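PDB 3K49: mRNA-binding protein PUF3 from Saccharomyces cerevisiae, which binds the 3'-UTRs of mRNAs encoding mitochondrial proteins, including COX17, whose message it sends to faster deadenylation and decay. Local coordinates for residues K244-V255 against Q279-I287. Sequence-based numbering, arbitrary orientation.
Sequences KQEIIETVANNV and QKDLIISKI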
loop_
_atom_site.group_PDB
_atom_site.type_symbol
_atom_site.label_atom_id
_atom_site.label_comp_id
_atom_site.label_asym_id
_atom_site.label_seq_id
_atom_site.Cartn_x
_atom_site.Cartn_y
_atom_site.Cartn_z
ATOM N N LYS A 244 -8.858 -14.828 10.763
ATOM C CA LYS A 244 -7.747 -15.496 10.097
ATOM C C LYS A 244 -8.057 -16.974 9.881
ATOM O O LYS A 244 -7.641 -17.566 8.887
ATOM C CB LYS A 244 -6.446 -15.338 10.870
ATOM C CG LYS A 244 -5.244 -15.876 10.113
ATOM C CD LYS A 244 -3.968 -15.717 10.918
ATOM C CE LYS A 244 -2.761 -16.315 10.210
ATOM N NZ LYS A 244 -1.485 -15.827 10.841
ATOM N N GLN A 245 -8.800 -17.557 10.814
ATOM C CA GLN A 245 -9.227 -18.943 10.700
ATOM C C GLN A 245 -10.258 -19.148 9.568
ATOM O O GLN A 245 -10.113 -20.059 8.752
ATOM C CB GLN A 245 -9.773 -19.444 12.045
ATOM C CG GLN A 245 -10.185 -20.925 12.061
ATOM C CD GLN A 245 -9.013 -21.873 11.835
ATOM O OE1 GLN A 245 -7.882 -21.561 12.184
ATOM N NE2 GLN A 245 -9.284 -23.031 11.248
ATOM N N GLU A 246 -11.287 -18.299 9.510
ATOM C CA GLU A 246 -12.289 -18.377 8.433
ATOM C C GLU A 246 -11.666 -18.199 7.059
ATOM O O GLU A 246 -12.211 -18.652 6.058
ATOM C CB GLU A 246 -13.402 -17.335 8.620
ATOM C CG GLU A 246 -13.813 -17.155 10.079
ATOM C CD GLU A 246 -14.592 -15.877 10.344
ATOM O OE1 GLU A 246 -15.641 -15.666 9.687
ATOM O OE2 GLU A 246 -14.150 -15.093 11.219
ATOM N N ILE A 247 -10.535 -17.508 7.003
ATOM C CA ILE A 247 -9.874 -17.300 5.727
ATOM C C ILE A 247 -9.178 -18.590 5.339
ATOM O O ILE A 247 -9.334 -19.068 4.222
ATOM C CB ILE A 247 -8.879 -16.133 5.767
ATOM C CG1 ILE A 247 -9.616 -14.810 5.990
ATOM C CG2 ILE A 247 -8.099 -16.082 4.476
ATOM C CD1 ILE A 247 -8.731 -13.683 6.522
ATOM N N ILE A 248 -8.426 -19.153 6.278
ATOM C CA ILE A 248 -7.804 -20.451 6.090
ATOM C C ILE A 248 -8.857 -21.526 5.742
ATOM O O ILE A 248 -8.721 -22.282 4.771
ATOM C CB ILE A 248 -7.079 -20.897 7.370
ATOM C CG1 ILE A 248 -5.982 -19.900 7.754
ATOM C CG2 ILE A 248 -6.502 -22.283 7.189
ATOM C CD1 ILE A 248 -4.900 -19.723 6.698
ATOM N N GLU A 249 -9.907 -21.597 6.549
ATOM C CA GLU A 249 -10.946 -22.591 6.324
ATOM C C GLU A 249 -11.529 -22.417 4.944
ATOM O O GLU A 249 -11.715 -23.400 4.238
ATOM C CB GLU A 249 -12.029 -22.522 7.399
ATOM C CG GLU A 249 -11.553 -23.043 8.748
ATOM C CD GLU A 249 -12.416 -22.557 9.909
ATOM O OE1 GLU A 249 -13.169 -21.571 9.732
ATOM O OE2 GLU A 249 -12.331 -23.161 11.005
ATOM N N THR A 250 -11.768 -21.170 4.540
ATOM C CA THR A 250 -12.350 -20.912 3.226
ATOM C C THR A 250 -11.386 -21.281 2.121
ATOM O O THR A 250 -11.798 -21.818 1.099
ATOM C CB THR A 250 -12.786 -19.456 3.052
ATOM O OG1 THR A 250 -13.725 -19.108 4.075
ATOM C CG2 THR A 250 -13.445 -19.273 1.700
ATOM N N VAL A 251 -10.101 -21.001 2.328
ATOM C CA VAL A 251 -9.086 -21.369 1.346
ATOM C C VAL A 251 -8.935 -22.891 1.293
ATOM O O VAL A 251 -8.724 -23.473 0.224
ATOM C CB VAL A 251 -7.709 -20.744 1.650
ATOM C CG1 VAL A 251 -6.700 -21.186 0.604
ATOM C CG2 VAL A 251 -7.797 -19.231 1.699
ATOM N N ALA A 252 -9.039 -23.536 2.450
ATOM C CA ALA A 252 -9.004 -24.986 2.496
ATOM C C ALA A 252 -10.109 -25.583 1.608
ATOM O O ALA A 252 -9.850 -26.440 0.760
ATOM C CB ALA A 252 -9.133 -25.469 3.925
ATOM N N ASN A 253 -11.338 -25.109 1.783
ATOM C CA ASN A 253 -12.473 -25.632 1.024
ATOM C C ASN A 253 -12.380 -25.418 -0.496
ATOM O O ASN A 253 -13.154 -26.004 -1.261
ATOM C CB ASN A 253 -13.781 -25.029 1.538
ATOM C CG ASN A 253 -14.036 -25.341 2.997
ATOM O OD1 ASN A 253 -13.645 -26.399 3.494
ATOM N ND2 ASN A 253 -14.705 -24.420 3.695
ATOM N N ASN A 254 -11.436 -24.593 -0.937
ATOM C CA ASN A 254 -11.367 -24.224 -2.351
ATOM C C ASN A 254 -9.963 -24.233 -2.918
ATOM O O ASN A 254 -9.692 -23.582 -3.935
ATOM C CB ASN A 254 -11.962 -22.833 -2.553
ATOM C CG ASN A 254 -13.430 -22.785 -2.221
ATOM O OD1 ASN A 254 -14.273 -23.104 -3.065
ATOM N ND2 ASN A 254 -13.751 -22.403 -0.983
ATOM N N VAL A 255 -9.073 -24.971 -2.266
ATOM C CA VAL A 255 -7.655 -24.843 -2.545
ATOM C C VAL A 255 -7.334 -24.807 -4.020
ATOM O O VAL A 255 -6.572 -23.961 -4.485
ATOM C CB VAL A 255 -6.858 -25.986 -1.945
ATOM C CG1 VAL A 255 -5.400 -25.820 -2.327
ATOM C CG2 VAL A 255 -7.020 -25.996 -0.435
ATOM N N GLN A 279 -3.171 -24.673 10.662
ATOM C CA GLN A 279 -3.824 -24.038 9.520
ATOM C C GLN A 279 -3.163 -24.465 8.211
ATOM O O GLN A 279 -3.830 -24.718 7.206
ATOM C CB GLN A 279 -3.800 -22.515 9.679
ATOM C CG GLN A 279 -4.630 -22.032 10.854
ATOM C CD GLN A 279 -4.313 -20.615 11.261
ATOM O OE1 GLN A 279 -3.264 -20.080 10.908
ATOM N NE2 GLN A 279 -5.212 -19.998 12.019
ATOM N N LYS A 280 -1.840 -24.566 8.238
ATOM C CA LYS A 280 -1.070 -24.918 7.050
ATOM C C LYS A 280 -1.311 -26.365 6.629
ATOM O O LYS A 280 -1.467 -26.666 5.441
ATOM C CB LYS A 280 0.418 -24.684 7.308
ATOM C CG LYS A 280 1.325 -25.071 6.155
ATOM C CD LYS A 280 2.766 -24.668 6.463
ATOM C CE LYS A 280 2.823 -23.295 7.137
ATOM N NZ LYS A 280 4.223 -22.798 7.309
ATOM N N ASP A 281 -1.338 -27.258 7.612
ATOM C CA ASP A 281 -1.543 -28.672 7.337
ATOM C C ASP A 281 -2.968 -28.888 6.847
ATOM O O ASP A 281 -3.226 -29.730 5.984
ATOM C CB ASP A 281 -1.248 -29.510 8.585
ATOM C CG ASP A 281 0.234 -29.505 8.954
ATOM O OD1 ASP A 281 1.073 -29.831 8.083
ATOM O OD2 ASP A 281 0.563 -29.177 10.116
ATOM N N LEU A 282 -3.889 -28.105 7.398
ATOM C CA LEU A 282 -5.275 -28.111 6.946
ATOM C C LEU A 282 -5.385 -27.852 5.445
ATOM O O LEU A 282 -6.210 -28.454 4.761
ATOM C CB LEU A 282 -6.075 -27.063 7.712
ATOM C CG LEU A 282 -7.563 -27.088 7.400
ATOM C CD1 LEU A 282 -8.016 -28.524 7.352
ATOM C CD2 LEU A 282 -8.339 -26.292 8.441
ATOM N N ILE A 283 -4.556 -26.951 4.932
ATOM C CA ILE A 283 -4.602 -26.605 3.522
ATOM C C ILE A 283 -3.871 -27.631 2.667
ATOM O O ILE A 283 -4.326 -27.989 1.581
ATOM C CB ILE A 283 -3.989 -25.212 3.277
ATOM C CG1 ILE A 283 -4.817 -24.134 3.976
ATOM C CG2 ILE A 283 -3.851 -24.931 1.783
ATOM C CD1 ILE A 283 -4.133 -22.787 4.005
ATOM N N ILE A 284 -2.724 -28.090 3.151
ATOM C CA ILE A 284 -1.878 -28.990 2.377
ATOM C C ILE A 284 -2.489 -30.387 2.299
ATOM O O ILE A 284 -2.285 -31.114 1.328
ATOM C CB ILE A 284 -0.464 -29.051 2.966
ATOM C CG1 ILE A 284 0.124 -27.640 3.029
ATOM C CG2 ILE A 284 0.421 -29.982 2.143
ATOM C CD1 ILE A 284 1.502 -27.562 3.626
ATOM N N SER A 285 -3.259 -30.746 3.321
ATOM C CA SER A 285 -3.932 -32.040 3.357
ATOM C C SER A 285 -4.998 -32.161 2.270
ATOM O O SER A 285 -5.626 -33.210 2.116
ATOM C CB SER A 285 -4.554 -32.283 4.735
ATOM O OG SER A 285 -5.651 -31.418 4.964
ATOM N N LYS A 286 -5.198 -31.085 1.518
ATOM C CA LYS A 286 -6.164 -31.081 0.428
ATOM C C LYS A 286 -5.489 -31.467 -0.882
ATOM O O LYS A 286 -6.147 -31.902 -1.828
ATOM C CB LYS A 286 -6.810 -29.697 0.294
ATOM C CG LYS A 286 -7.531 -29.226 1.545
ATOM C CD LYS A 286 -8.792 -30.038 1.790
ATOM C CE LYS A 286 -9.546 -29.531 3.010
ATOM N NZ LYS A 286 -10.927 -30.091 3.065
ATOM N N ILE A 287 -4.170 -31.318 -0.926
ATOM C CA ILE A 287 -3.423 -31.501 -2.162
ATOM C C ILE A 287 -2.472 -32.685 -2.087
ATOM O O ILE A 287 -2.095 -33.251 -3.111
ATOM C CB ILE A 287 -2.611 -30.240 -2.499
ATOM C CG1 ILE A 287 -3.513 -29.010 -2.483
ATOM C CG2 ILE A 287 -1.940 -30.377 -3.857
ATOM C CD1 ILE A 287 -2.785 -27.747 -2.858
#
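Gln279 lies across Ile248 and reaches on to Gln245, whose OE1 accepts a hydrogen bond of 3.1 Å from Gln279 NE2. The bond is nearly straight and stays in the donor's amide plane, though the two amides are turned 36° from each other. A bend at chi2 (64°) brings the Gln245 amide up to its partner; its own NE2 donates to Glu249. Gln279 OE1 is held by the backbone N of Ser276, so both ends of this buried amide are engaged and its flip is fixed. Shortening Gln279 to an alanine is likely to leave Gln245 OE1 without this donor and uncover Ile248 CG1, on which Gln279 CD rests at 3.9 Å.

One turn on, Ile283 continues the apolar seam: its CD1 lies 4.0 Å from Ile248 CG2, and its CG2 meets Val255 CG2. Val255 splits its branches, CG2 against the aliphatic start of Lys286 and CG1 against Ile287 CD1. Ala252 CB meets Leu282 CG at 4.1 Å, and so small a side chain is consistent with the close approach of Ala252 CA to Ile283 CA, 4.8 Å.

The helices run nearly parallel, 15° apart, side by side as neighbouring helices stack in the Pumilio solenoid; the contact spans the junction of Pumilio 6 and Pumilio 7. Helix 264-274 backs the seam through Val251 and Ile283, helix 222-230 meets Ile248 through Leu230, and helix 303-308 covers Ile287.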